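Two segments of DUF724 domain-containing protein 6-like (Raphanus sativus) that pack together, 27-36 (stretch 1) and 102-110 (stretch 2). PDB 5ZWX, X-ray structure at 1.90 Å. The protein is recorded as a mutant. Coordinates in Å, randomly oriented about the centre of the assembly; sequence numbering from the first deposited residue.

Stretch 1, residues 27-36: SGFRGSWYMG
Stretch 2 102-110: FYSDGWWEG

Two antiparallel strands, 32-36 and 106-110, run side by side with axes 4.6 Å apart at closest approach and N-to-C directions at 161°. Ser 32 faces Trp 108 as a non-hydrogen-bonded pair (CA to CA 4.4 Å), and Trp 33 faces Trp 107 as a hydrogen-bonded pair (CA to CA 5.1 Å). Trp 33 N donates to Trp 107 O (2.8 Å), Trp 107 N returns to Trp 33 O (2.9 Å), and Glu 109 N reaches Gly 31 O (2.9 Å, nearly linear).

A type II turn, Phe 29 to Ser 32, leads into the first strand. Gly 31 sits at phi/psi 85/4, where a CB would jam against the preceding carbonyl oxygen. Ser 32, chi1 p, folds its OG back onto Phe 29 O (2.7 Å), which also accepts Ser 32 N (3.0 Å). Its CB is left over the face of the Trp 108 six-membered ring, 3.6 Å from CB to centroid and almost on the normal.

Buried Trp 108 (chi1 -61°, chi2 76°) lays its indole along stretch 1. Its CH2 comes 3.4 Å from Gly 28 O and 3.8 Å from Phe 29 CD1; the Phe 29 ring (chi1 -80°, chi2 -73°) meets it rim to rim, planes at 20°. At the other end NE1 makes two weak hydrogen bonds, to Tyr 103 O (3.0 Å) and Tyr 34 OH (3.4 Å).

Tyr 34 (chi1 -85°, chi2 75°) starts sideways, but its ring reaches across to the type I' turn from Tyr 103 to Gly 106. This turn places Ser 104 at 46/38 and Asp 105 at 67/19, and Tyr 34 OH donates to Ser 104 O (2.8 Å). The long phenol thus ties a strand to a turn. Gly 106 CA packs over the ring face, 3.5 Å from the Tyr 34 centroid; a CB there would clash, coming 2.3 Å from Tyr 34 CZ. The Tyr 34 and Trp 108 planes are perpendicular, with CE1 of Tyr 34 3.8 Å from CZ2 of Trp 108.

Trp 33 (-70°, 100°) and Trp 107 (-67°, 97°) share the sheet's other face and nearly the same rotamer, their CB atoms 4.5 Å apart. Selenomethionine Met 35, chi1 and chi2 both m and chi3 93°, curls its CE to 3.7 Å from Trp 107 CD1 at the ring edge.

Water 1 accepts weakly from Trp 33 NE1 (3.0 Å) and donates to OE1 of extended Glu 109 (2.7 Å). Water 2 links Met 35 N (2.9 Å) to Asp 105 O (2.7 Å). Altogether 509 Å² is buried.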

# COMPACT_ATOMS: atom_id res chain seq x y z
N SER A 27 -13.53 -3.45 5.04
CA SER A 27 -12.98 -3.73 6.36
C SER A 27 -11.83 -4.75 6.30
O SER A 27 -10.84 -4.64 7.04
CB SER A 27 -14.07 -4.24 7.30
OG SER A 27 -14.61 -5.46 6.83
N GLY A 28 -11.95 -5.72 5.39
CA GLY A 28 -10.93 -6.76 5.27
C GLY A 28 -9.61 -6.21 4.73
O GLY A 28 -8.61 -6.93 4.69
N PHE A 29 -9.60 -4.94 4.31
CA PHE A 29 -8.35 -4.37 3.78
C PHE A 29 -7.82 -3.18 4.57
O PHE A 29 -6.90 -2.45 4.13
CB PHE A 29 -8.54 -3.98 2.33
CG PHE A 29 -8.45 -5.15 1.40
CD1 PHE A 29 -7.20 -5.73 1.14
CD2 PHE A 29 -9.57 -5.69 0.82
CE1 PHE A 29 -7.10 -6.83 0.29
CE2 PHE A 29 -9.48 -6.77 -0.04
CZ PHE A 29 -8.23 -7.36 -0.29
N ARG A 30 -8.37 -3.01 5.77
CA ARG A 30 -7.97 -1.94 6.68
C ARG A 30 -6.47 -1.96 6.92
O ARG A 30 -5.90 -2.99 7.31
CB ARG A 30 -8.71 -2.09 8.02
CG ARG A 30 -8.74 -0.84 8.87
CD ARG A 30 -9.69 0.18 8.27
NE ARG A 30 -11.07 -0.29 8.29
CZ ARG A 30 -12.06 0.25 7.59
NH1 ARG A 30 -11.83 1.30 6.81
NH2 ARG A 30 -13.28 -0.25 7.67
N GLY A 31 -5.81 -0.83 6.68
CA GLY A 31 -4.38 -0.77 6.90
C GLY A 31 -3.51 -1.26 5.76
O GLY A 31 -2.28 -1.30 5.91
N SER A 32 -4.10 -1.63 4.62
CA SER A 32 -3.26 -2.10 3.50
C SER A 32 -3.04 -1.08 2.40
O SER A 32 -3.89 -0.22 2.17
CB SER A 32 -3.85 -3.32 2.83
OG SER A 32 -5.06 -3.01 2.17
N TRP A 33 -1.92 -1.28 1.70
CA TRP A 33 -1.61 -0.58 0.46
C TRP A 33 -1.19 -1.66 -0.56
O TRP A 33 -0.23 -2.41 -0.31
CB TRP A 33 -0.48 0.43 0.68
CG TRP A 33 -0.91 1.62 1.51
CD1 TRP A 33 -0.69 1.83 2.84
CD2 TRP A 33 -1.67 2.75 1.04
NE1 TRP A 33 -1.26 3.03 3.23
CE2 TRP A 33 -1.87 3.61 2.14
CE3 TRP A 33 -2.21 3.11 -0.19
CZ2 TRP A 33 -2.57 4.83 2.03
CZ3 TRP A 33 -2.90 4.33 -0.31
CH2 TRP A 33 -3.07 5.16 0.80
N TYR A 34 -1.94 -1.78 -1.65
CA TYR A 34 -1.60 -2.69 -2.76
C TYR A 34 -1.04 -1.94 -3.96
O TYR A 34 -1.56 -0.88 -4.30
CB TYR A 34 -2.82 -3.53 -3.15
CG TYR A 34 -2.89 -4.76 -2.23
CD1 TYR A 34 -3.32 -4.63 -0.90
CD2 TYR A 34 -2.47 -6.02 -2.66
CE1 TYR A 34 -3.34 -5.76 -0.02
CE2 TYR A 34 -2.49 -7.14 -1.79
CZ TYR A 34 -2.93 -6.99 -0.48
OH TYR A 34 -2.94 -8.07 0.39
N MSE A 35 0.02 -2.44 -4.57
CA MSE A 35 0.65 -1.73 -5.69
C MSE A 35 -0.19 -1.85 -6.94
O MSE A 35 -0.82 -2.88 -7.18
CB MSE A 35 2.07 -2.26 -5.96
CG MSE A 35 2.94 -2.35 -4.73
SE MSE A 35 3.18 -0.63 -3.77
CE MSE A 35 1.73 -0.76 -2.44
N GLY A 36 -0.24 -0.79 -7.76
CA GLY A 36 -0.94 -0.89 -9.02
C GLY A 36 -0.58 0.24 -9.97
O GLY A 36 0.41 0.94 -9.76
N PHE A 102 5.14 -6.81 4.28
CA PHE A 102 4.65 -7.42 3.04
C PHE A 102 4.00 -8.76 3.31
O PHE A 102 4.65 -9.72 3.76
CB PHE A 102 5.77 -7.59 2.04
CG PHE A 102 5.28 -7.72 0.63
CD1 PHE A 102 4.67 -6.63 -0.01
CD2 PHE A 102 5.44 -8.90 -0.07
CE1 PHE A 102 4.22 -6.74 -1.32
CE2 PHE A 102 5.00 -9.01 -1.38
CZ PHE A 102 4.39 -7.92 -2.01
N TYR A 103 2.71 -8.86 3.00
CA TYR A 103 1.93 -10.06 3.45
C TYR A 103 0.78 -10.20 2.48
O TYR A 103 0.20 -9.16 2.07
CB TYR A 103 1.44 -9.81 4.87
CG TYR A 103 0.76 -10.97 5.55
CD1 TYR A 103 -0.61 -11.15 5.43
CD2 TYR A 103 1.50 -11.83 6.35
CE1 TYR A 103 -1.23 -12.25 6.08
CE2 TYR A 103 0.92 -12.89 6.99
CZ TYR A 103 -0.44 -13.09 6.86
OH TYR A 103 -0.98 -14.14 7.53
N SER A 104 0.48 -11.41 2.03
CA SER A 104 -0.55 -11.60 0.98
C SER A 104 -0.38 -10.61 -0.20
O SER A 104 -1.39 -10.07 -0.71
CB SER A 104 -1.95 -11.44 1.56
OG SER A 104 -2.22 -12.43 2.55
N ASP A 105 0.88 -10.34 -0.56
CA ASP A 105 1.27 -9.61 -1.75
C ASP A 105 0.87 -8.13 -1.70
O ASP A 105 0.87 -7.46 -2.76
CB ASP A 105 0.72 -10.30 -3.00
CG ASP A 105 1.28 -11.72 -3.18
OD1 ASP A 105 2.50 -11.86 -3.45
OD2 ASP A 105 0.51 -12.68 -3.05
N GLY A 106 0.58 -7.62 -0.50
CA GLY A 106 0.48 -6.16 -0.33
C GLY A 106 1.18 -5.73 0.96
O GLY A 106 1.74 -6.57 1.69
N TRP A 107 1.17 -4.42 1.22
CA TRP A 107 1.79 -3.86 2.42
C TRP A 107 0.76 -3.54 3.50
O TRP A 107 -0.20 -2.82 3.25
CB TRP A 107 2.57 -2.57 2.06
CG TRP A 107 3.77 -2.85 1.19
CD1 TRP A 107 3.86 -2.74 -0.17
CD2 TRP A 107 5.08 -3.26 1.64
NE1 TRP A 107 5.13 -3.04 -0.59
CE2 TRP A 107 5.90 -3.37 0.49
CE3 TRP A 107 5.62 -3.56 2.90
CZ2 TRP A 107 7.24 -3.76 0.56
CZ3 TRP A 107 6.95 -3.93 2.97
CH2 TRP A 107 7.75 -4.04 1.80
N TRP A 108 0.98 -4.04 4.71
CA TRP A 108 0.02 -3.86 5.80
C TRP A 108 0.68 -3.12 6.95
O TRP A 108 1.73 -3.54 7.45
CB TRP A 108 -0.52 -5.24 6.29
CG TRP A 108 -1.23 -5.99 5.22
CD1 TRP A 108 -0.66 -6.66 4.17
CD2 TRP A 108 -2.67 -6.13 5.05
NE1 TRP A 108 -1.65 -7.22 3.38
CE2 TRP A 108 -2.88 -6.90 3.89
CE3 TRP A 108 -3.78 -5.67 5.77
CZ2 TRP A 108 -4.17 -7.23 3.43
CZ3 TRP A 108 -5.06 -6.01 5.32
CH2 TRP A 108 -5.24 -6.78 4.16
N GLU A 109 0.07 -2.02 7.38
CA GLU A 109 0.64 -1.21 8.46
C GLU A 109 0.52 -1.90 9.82
O GLU A 109 -0.57 -2.33 10.21
CB GLU A 109 -0.07 0.14 8.53
CG GLU A 109 0.37 0.96 9.71
CD GLU A 109 -0.12 2.40 9.60
OE1 GLU A 109 -1.07 2.65 8.82
OE2 GLU A 109 0.47 3.27 10.29
N GLY A 110 1.61 -1.92 10.58
CA GLY A 110 1.60 -2.38 11.96
C GLY A 110 2.69 -1.72 12.79
O GLY A 110 3.37 -0.79 12.32
O HOH W 1 -1.68 2.40 6.18
O HOH W 2 1.14 -5.05 -3.88